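Local coordinates for putative cytoplasmic protein (Salmonella typhimurium LT2, PDB 2Q02), which is of unknown function but binds zinc in a xylose isomerase-like TIM barrel and may act as an isomerase, at residues A[11-15]-A[39-43]; A[105-111]-A[141-147]; A[170-176]-A[210-215]; A[195-199]-A[241-246]; A[198-202]-A[214-219]. The contacts are given in a common frame with arbitrary orientation. Residues are numbered along the deposited sequence.

Interaction 1: A[11-15]-A[39-43]; sequences INRKI and RNDMP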
# COMPACT_ATOMS: atom_id res chain seq x y z
N ILE A 11 5.36 8.54 0.31
CA ILE A 11 6.25 7.87 -0.61
C ILE A 11 6.55 6.47 -0.08
O ILE A 11 7.15 6.31 0.99
CB ILE A 11 7.55 8.66 -0.85
CG1 ILE A 11 7.26 10.16 -1.08
CG2 ILE A 11 8.33 8.04 -2.02
CD1 ILE A 11 6.30 10.46 -2.22
N ASN A 12 6.12 5.48 -0.84
CA ASN A 12 6.44 4.10 -0.54
C ASN A 12 7.91 3.81 -0.93
O ASN A 12 8.39 4.23 -2.00
CB ASN A 12 5.45 3.16 -1.25
CG ASN A 12 5.53 1.73 -0.77
OD1 ASN A 12 6.59 1.12 -0.84
ND2 ASN A 12 4.40 1.18 -0.31
N ARG A 13 8.62 3.08 -0.06
CA ARG A 13 10.04 2.80 -0.28
C ARG A 13 10.35 1.92 -1.50
O ARG A 13 11.51 1.84 -1.91
CB ARG A 13 10.69 2.19 0.96
CG ARG A 13 12.21 2.21 0.90
CD ARG A 13 12.88 1.50 2.07
NE ARG A 13 14.35 1.54 1.94
CZ ARG A 13 15.19 0.62 2.42
NH1 ARG A 13 14.73 -0.42 3.10
NH2 ARG A 13 16.49 0.76 2.23
N LYS A 14 9.34 1.26 -2.09
CA LYS A 14 9.57 0.46 -3.31
C LYS A 14 10.10 1.28 -4.48
O LYS A 14 10.71 0.72 -5.39
CB LYS A 14 8.31 -0.30 -3.75
CG LYS A 14 8.61 -1.59 -4.57
CD LYS A 14 8.86 -2.80 -3.67
CE LYS A 14 9.42 -3.99 -4.45
NZ LYS A 14 10.46 -4.82 -3.71
N ILE A 15 9.85 2.60 -4.47
CA ILE A 15 10.33 3.51 -5.52
C ILE A 15 11.86 3.70 -5.52
O ILE A 15 12.43 4.12 -6.52
CB ILE A 15 9.60 4.90 -5.41
CG1 ILE A 15 9.68 5.69 -6.71
CG2 ILE A 15 10.14 5.74 -4.25
CD1 ILE A 15 8.72 6.86 -6.76
N ARG A 39 9.15 -1.47 4.13
CA ARG A 39 8.81 -2.76 3.53
C ARG A 39 9.79 -3.91 3.88
O ARG A 39 11.01 -3.71 4.00
CB ARG A 39 8.79 -2.63 1.99
CG ARG A 39 8.12 -1.38 1.39
CD ARG A 39 8.20 -1.47 -0.13
NE ARG A 39 7.61 -2.74 -0.56
CZ ARG A 39 6.34 -2.91 -0.89
NH1 ARG A 39 5.48 -1.90 -0.93
NH2 ARG A 39 5.91 -4.11 -1.23
N ASN A 40 9.25 -5.12 3.98
CA ASN A 40 10.09 -6.30 4.27
C ASN A 40 10.60 -7.03 3.01
O ASN A 40 11.25 -8.07 3.12
CB ASN A 40 9.38 -7.30 5.20
CG ASN A 40 8.29 -8.05 4.50
OD1 ASN A 40 7.81 -7.63 3.44
ND2 ASN A 40 7.87 -9.18 5.08
N ASP A 41 10.33 -6.47 1.82
CA ASP A 41 10.72 -7.13 0.56
C ASP A 41 11.69 -6.28 -0.28
O ASP A 41 11.75 -6.41 -1.51
CB ASP A 41 9.50 -7.53 -0.26
CG ASP A 41 8.63 -6.37 -0.64
OD1 ASP A 41 9.03 -5.22 -0.42
OD2 ASP A 41 7.54 -6.65 -1.16
N MSE A 42 12.48 -5.45 0.39
CA MSE A 42 13.56 -4.73 -0.26
C MSE A 42 14.71 -5.68 -0.46
O MSE A 42 14.68 -6.80 0.05
CB MSE A 42 13.98 -3.57 0.61
CG MSE A 42 12.80 -2.69 1.03
SE MSE A 42 12.03 -1.61 -0.41
CE MSE A 42 11.51 -2.78 -1.67
N PRO A 43 15.75 -5.25 -1.21
CA PRO A 43 16.93 -6.12 -1.38
C PRO A 43 17.53 -6.66 -0.07
O PRO A 43 17.96 -7.80 -0.04
CB PRO A 43 17.93 -5.21 -2.11
CG PRO A 43 17.10 -4.29 -2.88
CD PRO A 43 15.88 -4.01 -2.00
O HOH W 1 11.93 -1.03 4.54
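This is a buried polar contact between the C-terminal ends of two neighbouring barrel strands, 9-12 and 35-39, and the turns that follow them. Arg39 is its hub. Its NH1 donates to Asn12 OD1 at 3.2 Å. The same OD1 accepts from Lys14 N at 3.0 Å, an Asx turn that starts the short 3-10 segment 13-15. Arg39 is also paired with Asp41 by two bonds, NE to OD1 at 2.9 Å and NH2 to OD2 at 3.0 Å. Lys14 lays its CD over one face of the guanidinium, 3.4 Å from Arg39 NE. Its NZ reaches Asp41 OD1 in a long salt bridge of 3.6 Å. Met42, present as selenomethionine, packs between the side chains of Lys14 and Arg13, with CG 3.6 Å from Arg13 NH1. Water 1 links Arg13 NH1 to Arg39 N. Arg13 is further held by Asp49. Arg39 NH1 also bridges to Glu245, a zinc ligand. The network sits at the C-terminal mouth of the strands, the end where TIM barrels carry their active sites.

Interaction 2: A[105-111]-A[141-147]; sequences CPLNDGT and LGFRVSS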
# COMPACT_ATOMS: atom_id res chain seq x y z
N CYS A 105 -1.98 -8.94 3.03
CA CYS A 105 -2.27 -9.36 1.67
C CYS A 105 -2.80 -10.77 1.63
O CYS A 105 -2.23 -11.66 2.28
CB CYS A 105 -1.00 -9.31 0.81
SG CYS A 105 -0.46 -7.63 0.42
N PRO A 106 -3.84 -11.01 0.80
CA PRO A 106 -4.51 -12.32 0.75
C PRO A 106 -3.72 -13.33 -0.04
O PRO A 106 -2.91 -12.95 -0.87
CB PRO A 106 -5.82 -12.02 0.00
CG PRO A 106 -5.42 -10.92 -0.98
CD PRO A 106 -4.41 -10.07 -0.19
N LEU A 107 -3.99 -14.60 0.20
CA LEU A 107 -3.42 -15.68 -0.60
C LEU A 107 -3.68 -15.43 -2.09
O LEU A 107 -4.76 -14.98 -2.48
CB LEU A 107 -3.97 -17.06 -0.18
CG LEU A 107 -3.38 -18.28 -0.90
CD1 LEU A 107 -1.95 -18.57 -0.42
CD2 LEU A 107 -4.24 -19.51 -0.74
N ASN A 108 -2.68 -15.71 -2.91
CA ASN A 108 -2.75 -15.36 -4.33
C ASN A 108 -2.06 -16.45 -5.14
O ASN A 108 -1.10 -16.21 -5.85
CB ASN A 108 -2.16 -13.95 -4.57
CG ASN A 108 -2.25 -13.47 -6.02
OD1 ASN A 108 -3.31 -13.44 -6.62
ND2 ASN A 108 -1.11 -13.06 -6.57
N ASP A 109 -2.54 -17.68 -4.98
CA ASP A 109 -1.96 -18.84 -5.68
C ASP A 109 -3.01 -19.66 -6.47
O ASP A 109 -2.76 -20.80 -6.87
CB ASP A 109 -1.19 -19.77 -4.71
CG ASP A 109 -2.11 -20.57 -3.77
OD1 ASP A 109 -3.35 -20.47 -3.90
OD2 ASP A 109 -1.57 -21.29 -2.90
N GLY A 110 -4.19 -19.07 -6.68
CA GLY A 110 -5.24 -19.72 -7.46
C GLY A 110 -6.13 -20.66 -6.67
O GLY A 110 -7.00 -21.32 -7.22
N THR A 111 -5.91 -20.70 -5.36
CA THR A 111 -6.65 -21.55 -4.46
C THR A 111 -7.71 -20.74 -3.74
O THR A 111 -7.49 -19.58 -3.37
CB THR A 111 -5.72 -22.24 -3.48
OG1 THR A 111 -5.10 -23.33 -4.17
CG2 THR A 111 -6.45 -22.78 -2.31
N LEU A 141 -5.96 -7.98 -3.74
CA LEU A 141 -5.15 -8.11 -4.94
C LEU A 141 -6.05 -8.48 -6.09
O LEU A 141 -6.83 -9.42 -5.99
CB LEU A 141 -4.10 -9.20 -4.78
CG LEU A 141 -3.25 -9.14 -3.52
CD1 LEU A 141 -2.41 -10.38 -3.42
CD2 LEU A 141 -2.38 -7.91 -3.50
N GLY A 142 -5.93 -7.75 -7.18
CA GLY A 142 -6.83 -7.91 -8.33
C GLY A 142 -6.56 -9.10 -9.24
O GLY A 142 -7.39 -9.42 -10.09
N PHE A 143 -5.42 -9.76 -9.09
CA PHE A 143 -5.10 -10.90 -9.93
C PHE A 143 -6.23 -11.92 -9.93
O PHE A 143 -6.89 -12.15 -8.92
CB PHE A 143 -3.83 -11.61 -9.47
CG PHE A 143 -2.66 -10.70 -9.42
CD1 PHE A 143 -2.06 -10.27 -10.59
CD2 PHE A 143 -2.18 -10.23 -8.19
CE1 PHE A 143 -1.01 -9.41 -10.56
CE2 PHE A 143 -1.13 -9.37 -8.15
CZ PHE A 143 -0.53 -8.96 -9.34
N ARG A 144 -6.45 -12.55 -11.09
CA ARG A 144 -7.44 -13.63 -11.18
C ARG A 144 -7.21 -14.78 -10.21
O ARG A 144 -8.18 -15.45 -9.82
CB ARG A 144 -7.52 -14.24 -12.57
CG ARG A 144 -8.48 -13.53 -13.46
CD ARG A 144 -8.22 -13.83 -14.92
NE ARG A 144 -9.37 -13.39 -15.71
CZ ARG A 144 -10.16 -14.17 -16.45
NH1 ARG A 144 -9.94 -15.49 -16.59
NH2 ARG A 144 -11.19 -13.62 -17.09
N VAL A 145 -5.95 -15.02 -9.85
CA VAL A 145 -5.62 -16.09 -8.89
C VAL A 145 -5.72 -15.66 -7.41
O VAL A 145 -5.48 -16.45 -6.51
CB VAL A 145 -4.26 -16.71 -9.23
CG1 VAL A 145 -4.37 -17.41 -10.57
CG2 VAL A 145 -3.15 -15.63 -9.25
N SER A 146 -6.12 -14.41 -7.18
CA SER A 146 -6.25 -13.85 -5.83
C SER A 146 -7.48 -14.38 -5.13
O SER A 146 -8.55 -14.49 -5.73
CB SER A 146 -6.32 -12.33 -5.88
OG SER A 146 -6.76 -11.81 -4.64
N SER A 147 -7.32 -14.72 -3.85
CA SER A 147 -8.42 -15.21 -3.04
C SER A 147 -9.33 -14.09 -2.54
O SER A 147 -10.38 -14.36 -1.98
CB SER A 147 -7.90 -16.00 -1.83
OG SER A 147 -7.24 -15.15 -0.91
O HOH W 2 -5.70 -17.75 -3.99
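Backbone hydrogen bonds join these two loops. Ser147 N donates to Leu107 O at 2.9 Å, and Gly110 N to Val145 O at 2.9 Å. Ser147 OG also lies 2.9 Å from Leu107 O and donates to it, though its position is less certain. Water 2 lies between the loops, 2.6 Å from Thr111 O and 2.8 Å from Val145 O. Turns shape both partners. Phe143 to Ser146 is a type I beta turn closed by Ser146 N to Phe143 O. Asp109 OD1 accepts from Thr111 N in an Asx turn, and Gly110 has a positive phi, where a CB would jam against the carbonyl O of Asp109. Both loops follow adjacent strands of the TIM barrel, 101-104 and 135-138, at the end that carries the zinc. Apolar contacts lie nearer the barrel. Pro106 CD meets Leu141 CG at 3.6 Å, and Cys105 SG is 4.4 Å from Leu141 CD2. The side chain of Asn108 fills the space between Leu141 and the turn: CB is 3.8 Å from Leu141 CD1, and OD1 is 3.4 Å from Phe143 CB. Beyond, the ring of Phe143 meets that of His173.

Interaction 3: A[170-176]-A[210-215]; sequences DTFHHHL and LADEQR. With ZN (zinc ion), chain E.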
# COMPACT_ATOMS: atom_id res chain seq x y z
N ASP A 170 -5.68 -0.12 -3.78
CA ASP A 170 -4.57 0.02 -4.69
C ASP A 170 -5.10 0.15 -6.14
O ASP A 170 -5.79 -0.75 -6.63
CB ASP A 170 -3.70 -1.20 -4.49
CG ASP A 170 -2.42 -1.12 -5.22
OD1 ASP A 170 -2.47 -0.86 -6.43
OD2 ASP A 170 -1.38 -1.33 -4.57
N THR A 171 -4.80 1.27 -6.81
CA THR A 171 -5.42 1.55 -8.12
C THR A 171 -5.11 0.47 -9.18
O THR A 171 -5.93 0.22 -10.06
CB THR A 171 -4.99 2.89 -8.70
OG1 THR A 171 -3.56 2.93 -8.79
CG2 THR A 171 -5.51 4.05 -7.84
N PHE A 172 -3.93 -0.14 -9.09
CA PHE A 172 -3.58 -1.25 -9.96
C PHE A 172 -4.48 -2.46 -9.71
O PHE A 172 -4.98 -3.11 -10.66
CB PHE A 172 -2.13 -1.66 -9.74
CG PHE A 172 -1.73 -2.94 -10.41
CD1 PHE A 172 -1.85 -4.16 -9.76
CD2 PHE A 172 -1.17 -2.93 -11.69
CE1 PHE A 172 -1.44 -5.35 -10.39
CE2 PHE A 172 -0.75 -4.11 -12.32
CZ PHE A 172 -0.88 -5.32 -11.67
N HIS A 173 -4.67 -2.77 -8.43
CA HIS A 173 -5.47 -3.94 -8.07
C HIS A 173 -6.95 -3.72 -8.37
O HIS A 173 -7.63 -4.66 -8.79
CB HIS A 173 -5.19 -4.41 -6.64
CG HIS A 173 -3.81 -4.95 -6.47
ND1 HIS A 173 -3.37 -6.07 -7.15
CD2 HIS A 173 -2.75 -4.49 -5.76
CE1 HIS A 173 -2.10 -6.30 -6.83
NE2 HIS A 173 -1.70 -5.36 -5.99
N HIS A 174 -7.43 -2.49 -8.21
CA HIS A 174 -8.76 -2.11 -8.69
C HIS A 174 -8.87 -2.32 -10.21
O HIS A 174 -9.88 -2.85 -10.72
CB HIS A 174 -9.05 -0.64 -8.35
CG HIS A 174 -10.36 -0.13 -8.88
ND1 HIS A 174 -11.53 -0.16 -8.15
CD2 HIS A 174 -10.67 0.45 -10.07
CE1 HIS A 174 -12.51 0.35 -8.87
NE2 HIS A 174 -12.02 0.73 -10.04
N HIS A 175 -7.85 -1.89 -10.95
CA HIS A 175 -7.88 -1.98 -12.40
C HIS A 175 -7.95 -3.41 -12.87
O HIS A 175 -8.67 -3.71 -13.83
CB HIS A 175 -6.65 -1.29 -12.99
CG HIS A 175 -6.64 -1.24 -14.49
ND1 HIS A 175 -5.72 -1.95 -15.24
CD2 HIS A 175 -7.40 -0.56 -15.37
CE1 HIS A 175 -5.91 -1.69 -16.52
NE2 HIS A 175 -6.94 -0.86 -16.62
N LEU A 176 -7.22 -4.30 -12.20
CA LEU A 176 -7.20 -5.74 -12.58
C LEU A 176 -8.47 -6.49 -12.19
O LEU A 176 -8.82 -7.47 -12.85
CB LEU A 176 -6.00 -6.48 -11.99
CG LEU A 176 -4.80 -6.60 -12.91
CD1 LEU A 176 -4.11 -5.26 -13.08
CD2 LEU A 176 -3.86 -7.63 -12.32
N LEU A 210 -1.39 -8.46 -16.95
CA LEU A 210 -0.58 -7.45 -16.24
C LEU A 210 -0.06 -8.01 -14.92
O LEU A 210 -0.73 -8.80 -14.27
CB LEU A 210 -1.40 -6.19 -15.97
CG LEU A 210 -1.68 -5.26 -17.16
CD1 LEU A 210 -2.68 -4.21 -16.77
CD2 LEU A 210 -0.39 -4.61 -17.66
N ALA A 211 1.16 -7.60 -14.57
CA ALA A 211 1.82 -7.97 -13.29
C ALA A 211 2.51 -6.73 -12.69
O ALA A 211 2.60 -5.69 -13.34
CB ALA A 211 2.84 -9.09 -13.50
N ASP A 212 2.97 -6.85 -11.45
CA ASP A 212 3.63 -5.75 -10.75
C ASP A 212 4.83 -5.15 -11.49
O ASP A 212 5.10 -3.96 -11.35
CB ASP A 212 4.05 -6.18 -9.34
CG ASP A 212 2.86 -6.42 -8.42
OD1 ASP A 212 1.78 -5.86 -8.66
OD2 ASP A 212 3.00 -7.19 -7.45
N GLU A 213 5.52 -5.96 -12.28
CA GLU A 213 6.68 -5.49 -13.07
C GLU A 213 6.36 -4.32 -14.05
O GLU A 213 7.26 -3.59 -14.46
CB GLU A 213 7.30 -6.69 -13.83
CG GLU A 213 8.30 -6.37 -14.93
CD GLU A 213 9.47 -5.52 -14.48
OE1 GLU A 213 9.78 -5.56 -13.27
OE2 GLU A 213 10.09 -4.81 -15.33
N GLN A 214 5.08 -4.15 -14.42
CA GLN A 214 4.66 -3.07 -15.32
C GLN A 214 4.32 -1.78 -14.56
O GLN A 214 4.02 -0.76 -15.17
CB GLN A 214 3.43 -3.48 -16.13
CG GLN A 214 3.69 -4.47 -17.26
CD GLN A 214 3.86 -5.91 -16.77
OE1 GLN A 214 2.96 -6.49 -16.18
NE2 GLN A 214 5.02 -6.47 -17.03
N ARG A 215 4.37 -1.83 -13.24
CA ARG A 215 3.90 -0.71 -12.44
C ARG A 215 5.01 0.30 -12.27
O ARG A 215 6.00 0.06 -11.56
CB ARG A 215 3.36 -1.18 -11.08
CG ARG A 215 2.06 -1.95 -11.18
CD ARG A 215 1.72 -2.60 -9.89
NE ARG A 215 1.44 -1.62 -8.87
CZ ARG A 215 1.07 -1.91 -7.62
NH1 ARG A 215 0.93 -3.18 -7.22
NH2 ARG A 215 0.84 -0.92 -6.76
ZN ZN E . -0.38 -1.73 -2.95
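Arg215 ties the loop 210-215 to the start of helix 171-176 through a salt-bridge network. Its NH2 donates to Asp170 OD2 at 3.1 Å and lies 3.3 Å from OD1. Its NH1 donates to Asp212 OD1 at 3.2 Å. Arg215 NE donates to Ser199 OG, and Glu245 is a second acceptor for NH2. Asp170 has three roles. OD2 binds zinc at 1.9 Å and meets Arg215, while OD1 accepts a weak N-cap bond from Phe172 N at 3.1 Å. Glu139, His197 and Glu245 complete the protein ligands of the metal. His173 ND1 accepts a hydrogen bond from Gly142 N. In the loop, Gln214 OE1 accepts from Ala211 N at 2.7 Å. The ring of Phe172 packs against the arginine side chain: Arg215 CD sits over its face, 3.6 Å from the ring centroid, a CH-pi contact. Leu210 CB packs 4.1 Å from Leu176 CD1. The contact thus joins the short helix directly after strand 166-170 to the long loop between strand 193-198 and helix 226-235.

Interaction 4: A[195-199]-A[241-246]; sequences LVHLS and IYAFEP. With ZN (zinc ion), chain E.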
# COMPACT_ATOMS: atom_id res chain seq x y z
N LEU A 195 -6.09 3.67 3.26
CA LEU A 195 -4.98 4.17 2.47
C LEU A 195 -5.22 3.87 1.01
O LEU A 195 -5.97 2.95 0.68
CB LEU A 195 -3.71 3.49 2.93
CG LEU A 195 -2.40 3.83 2.26
CD1 LEU A 195 -2.06 5.24 2.52
CD2 LEU A 195 -1.30 2.90 2.80
N VAL A 196 -4.59 4.66 0.14
CA VAL A 196 -4.65 4.41 -1.30
C VAL A 196 -3.23 4.32 -1.86
O VAL A 196 -2.37 5.14 -1.51
CB VAL A 196 -5.46 5.49 -2.06
CG1 VAL A 196 -5.44 5.23 -3.54
CG2 VAL A 196 -6.91 5.54 -1.55
N HIS A 197 -3.00 3.29 -2.69
CA HIS A 197 -1.74 3.06 -3.36
C HIS A 197 -1.90 3.40 -4.85
O HIS A 197 -2.79 2.85 -5.53
CB HIS A 197 -1.29 1.59 -3.24
CG HIS A 197 -0.57 1.26 -1.97
ND1 HIS A 197 -0.15 -0.01 -1.68
CD2 HIS A 197 -0.21 2.02 -0.91
CE1 HIS A 197 0.45 -0.02 -0.50
NE2 HIS A 197 0.43 1.20 -0.02
N LEU A 198 -1.05 4.31 -5.33
CA LEU A 198 -1.09 4.81 -6.69
C LEU A 198 0.17 4.33 -7.41
O LEU A 198 1.26 4.21 -6.81
CB LEU A 198 -1.16 6.34 -6.72
CG LEU A 198 -2.27 7.11 -6.00
CD1 LEU A 198 -2.02 8.64 -6.06
CD2 LEU A 198 -3.62 6.76 -6.58
N SER A 199 -0.02 4.03 -8.69
CA SER A 199 1.05 3.72 -9.61
C SER A 199 0.39 3.69 -10.97
O SER A 199 -0.83 3.51 -11.07
CB SER A 199 1.73 2.38 -9.30
OG SER A 199 1.07 1.30 -9.89
N ILE A 241 -4.78 9.27 2.83
CA ILE A 241 -3.44 9.39 2.25
C ILE A 241 -3.35 8.70 0.88
O ILE A 241 -3.90 7.61 0.65
CB ILE A 241 -2.38 8.78 3.22
CG1 ILE A 241 -2.37 9.58 4.54
CG2 ILE A 241 -1.00 8.76 2.58
CD1 ILE A 241 -1.58 8.94 5.68
N TYR A 242 -2.66 9.37 -0.04
CA TYR A 242 -2.27 8.79 -1.31
C TYR A 242 -0.77 8.52 -1.23
O TYR A 242 0.04 9.42 -0.98
CB TYR A 242 -2.57 9.77 -2.45
CG TYR A 242 -4.05 10.01 -2.70
CD1 TYR A 242 -4.83 9.04 -3.33
CD2 TYR A 242 -4.66 11.22 -2.34
CE1 TYR A 242 -6.17 9.24 -3.57
CE2 TYR A 242 -6.02 11.45 -2.59
CZ TYR A 242 -6.76 10.43 -3.21
OH TYR A 242 -8.09 10.60 -3.48
N ALA A 243 -0.41 7.25 -1.44
CA ALA A 243 0.97 6.77 -1.37
C ALA A 243 1.33 6.21 -2.72
O ALA A 243 0.57 5.42 -3.26
CB ALA A 243 1.11 5.67 -0.31
N PHE A 244 2.49 6.62 -3.23
CA PHE A 244 2.99 6.18 -4.52
C PHE A 244 3.77 4.88 -4.34
O PHE A 244 4.70 4.83 -3.54
CB PHE A 244 3.87 7.28 -5.15
CG PHE A 244 3.09 8.47 -5.64
CD1 PHE A 244 2.30 8.38 -6.78
CD2 PHE A 244 3.11 9.68 -4.94
CE1 PHE A 244 1.55 9.48 -7.22
CE2 PHE A 244 2.39 10.80 -5.39
CZ PHE A 244 1.60 10.69 -6.52
N GLU A 245 3.36 3.83 -5.07
CA GLU A 245 3.91 2.47 -4.92
C GLU A 245 4.19 1.80 -6.29
O GLU A 245 3.50 0.88 -6.70
CB GLU A 245 3.00 1.59 -4.03
CG GLU A 245 3.60 0.20 -3.70
CD GLU A 245 2.57 -0.81 -3.16
OE1 GLU A 245 1.44 -0.86 -3.68
OE2 GLU A 245 2.90 -1.58 -2.24
N PRO A 246 5.21 2.27 -7.00
CA PRO A 246 5.68 1.54 -8.16
C PRO A 246 6.48 0.27 -7.80
O PRO A 246 7.03 0.18 -6.69
CB PRO A 246 6.56 2.56 -8.86
CG PRO A 246 7.10 3.36 -7.78
CD PRO A 246 5.99 3.50 -6.79
ZN ZN E . -0.38 -1.73 -2.95
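Leu198 is at the apolar centre, with CD1 3.8 Å from both Tyr242 CB and Phe244 CE1. Val196 continues this surface, its CB 3.8 Å from Tyr242 CD1. The two segments form neighbouring parallel strands, the last two of the eight-stranded TIM barrel. The surface with Val196, Leu198, Tyr242 and Phe244 faces outward, where helix 226-235 covers Val196, Leu198 and Tyr242. His197 and Ala243 point the other way, into the barrel. There Leu195 CD1 packs 3.6 Å from Ile241 CB and 4.3 Å from Ala243 CB.

The backbones pair in regular parallel register. Val196 N donates to Ile241 O at 3.1 Å. Ala243 N donates to Val196 O at 2.9 Å, and Leu198 N to Ala243 O at 2.9 Å. Glu245 N to Leu198 O, at 2.8 Å, extends the pairing past the end of strand 242-244. The short strand axes approach to 4.7 Å and cross at -33°, in keeping with the twist of a closed barrel.

The polar edge is the metal site, completed by Glu139 and Asp170. Glu37 holds His197 NE2, and Arg39 bridges to Glu245 OE2. Glu245 CB lies over one face of the His197 ring. The metal draws His197 ND1 and Glu245 OE1 to 2.7 Å of each other, each 2.1 Å from the zinc.

Interaction 5: A[198-202]-A[214-219]; sequences LSGVE and QRIMLS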
# COMPACT_ATOMS: atom_id res chain seq x y z
N LEU A 198 -1.05 4.31 -5.33
CA LEU A 198 -1.09 4.81 -6.69
C LEU A 198 0.17 4.33 -7.41
O LEU A 198 1.26 4.21 -6.81
CB LEU A 198 -1.16 6.34 -6.72
CG LEU A 198 -2.27 7.11 -6.00
CD1 LEU A 198 -2.02 8.64 -6.06
CD2 LEU A 198 -3.62 6.76 -6.58
N SER A 199 -0.02 4.03 -8.69
CA SER A 199 1.05 3.72 -9.61
C SER A 199 0.39 3.69 -10.97
O SER A 199 -0.83 3.51 -11.07
CB SER A 199 1.73 2.38 -9.30
OG SER A 199 1.07 1.30 -9.89
N GLY A 200 1.20 3.92 -12.00
CA GLY A 200 0.71 3.92 -13.36
C GLY A 200 1.27 2.75 -14.12
O GLY A 200 2.30 2.20 -13.74
N VAL A 201 0.57 2.36 -15.18
CA VAL A 201 1.04 1.36 -16.14
C VAL A 201 0.82 1.94 -17.54
O VAL A 201 -0.29 2.37 -17.83
CB VAL A 201 0.23 0.07 -16.01
CG1 VAL A 201 0.33 -0.81 -17.25
CG2 VAL A 201 0.67 -0.67 -14.76
N GLU A 202 1.85 1.97 -18.37
CA GLU A 202 1.72 2.45 -19.76
C GLU A 202 1.59 1.27 -20.73
O GLU A 202 1.16 1.43 -21.88
CB GLU A 202 2.92 3.33 -20.15
CG GLU A 202 3.23 4.45 -19.15
CD GLU A 202 4.37 5.37 -19.60
OE1 GLU A 202 5.28 4.92 -20.34
OE2 GLU A 202 4.35 6.56 -19.21
N GLN A 214 5.08 -4.15 -14.42
CA GLN A 214 4.66 -3.07 -15.32
C GLN A 214 4.32 -1.78 -14.56
O GLN A 214 4.02 -0.76 -15.17
CB GLN A 214 3.43 -3.48 -16.13
CG GLN A 214 3.69 -4.47 -17.26
CD GLN A 214 3.86 -5.91 -16.77
OE1 GLN A 214 2.96 -6.49 -16.18
NE2 GLN A 214 5.02 -6.47 -17.03
N ARG A 215 4.37 -1.83 -13.24
CA ARG A 215 3.90 -0.71 -12.44
C ARG A 215 5.01 0.30 -12.27
O ARG A 215 6.00 0.06 -11.56
CB ARG A 215 3.36 -1.18 -11.08
CG ARG A 215 2.06 -1.95 -11.18
CD ARG A 215 1.72 -2.60 -9.89
NE ARG A 215 1.44 -1.62 -8.87
CZ ARG A 215 1.07 -1.91 -7.62
NH1 ARG A 215 0.93 -3.18 -7.22
NH2 ARG A 215 0.84 -0.92 -6.76
N ILE A 216 4.83 1.44 -12.93
CA ILE A 216 5.76 2.56 -12.86
C ILE A 216 5.07 3.76 -12.17
O ILE A 216 4.32 3.58 -11.22
CB ILE A 216 6.36 2.88 -14.25
CG1 ILE A 216 5.29 3.32 -15.27
CG2 ILE A 216 7.08 1.66 -14.75
CD1 ILE A 216 5.85 3.58 -16.67
N MSE A 217 5.33 4.98 -12.61
CA MSE A 217 4.71 6.15 -12.03
C MSE A 217 3.67 6.76 -12.99
O MSE A 217 3.40 6.21 -14.08
CB MSE A 217 5.80 7.12 -11.57
CG MSE A 217 6.55 6.58 -10.34
SE MSE A 217 5.49 6.77 -8.64
CE MSE A 217 5.81 8.66 -8.38
N LEU A 218 3.06 7.87 -12.58
CA LEU A 218 1.91 8.42 -13.30
C LEU A 218 2.35 9.25 -14.48
O LEU A 218 3.21 10.11 -14.34
CB LEU A 218 1.01 9.25 -12.36
CG LEU A 218 0.45 8.44 -11.17
CD1 LEU A 218 -0.53 9.28 -10.32
CD2 LEU A 218 -0.21 7.16 -11.64
N SER A 219 1.81 8.96 -15.65
CA SER A 219 2.03 9.80 -16.82
C SER A 219 0.71 10.01 -17.54
O SER A 219 -0.34 9.50 -17.12
CB SER A 219 3.07 9.16 -17.75
OG SER A 219 2.49 8.17 -18.59
O HOH W 3 4.25 -0.02 -17.69
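Ile216 reaches along the side chain of Glu202, its CD1 3.7 Å from Glu202 CG. Beside it, Ser219 OG donates to Glu202 OE2 at 2.5 Å, a very short bond. The backbones meet at Gly200 and Ile216. Gly200 N donates to Ile216 O at 3.2 Å and Ile216 N to Gly200 O at 2.8 Å, a single antiparallel bridge of the hydrogen-bonded type. At Gly200 an ideal CB would fall 2.5 Å from Met217 O, a clash. Leu218 CD2 closes over the same spot, 3.6 Å from Gly200 N. Val201 CG2 packs 3.4 Å from Gln214 O, and water 3 links that oxygen to Glu202 N. At the inner end, Arg215 NE donates to Ser199 OG at 3.1 Å. The guanidinium goes on to Asp170, Asp212 and Glu245. The long excursion between strand 193-198 and helix 226-235 is thus folded back on its own start. It is one of the loops at the C-terminal end of a TIM barrel that border the metal site.

The zinc ion unites the set. Interactions 3 and 4 supply three of its four protein ligands, and Asp170 OD2 lies 3.0 Å from Glu245 OE1. Two arginines tie Glu245 to other contacts: Arg39 NH1 of interaction 1 reaches OE2 at 2.9 Å, and Arg215 NH2, shared by interactions 3 and 5, reaches OE1 at 3.1 Å. Interaction 5 shares Leu198 and Ser199 with interaction 4. Interaction 2 stands farthest out, its centre about 20 Å from that of interaction 4. It joins interaction 3 where Gly142 N lies 3.1 Å from His173 ND1. An unidentified molecule, probably from the crystallisation liquor, lies near Phe143, Asp212 and Glu245, which is consistent with a pocket beside the metal.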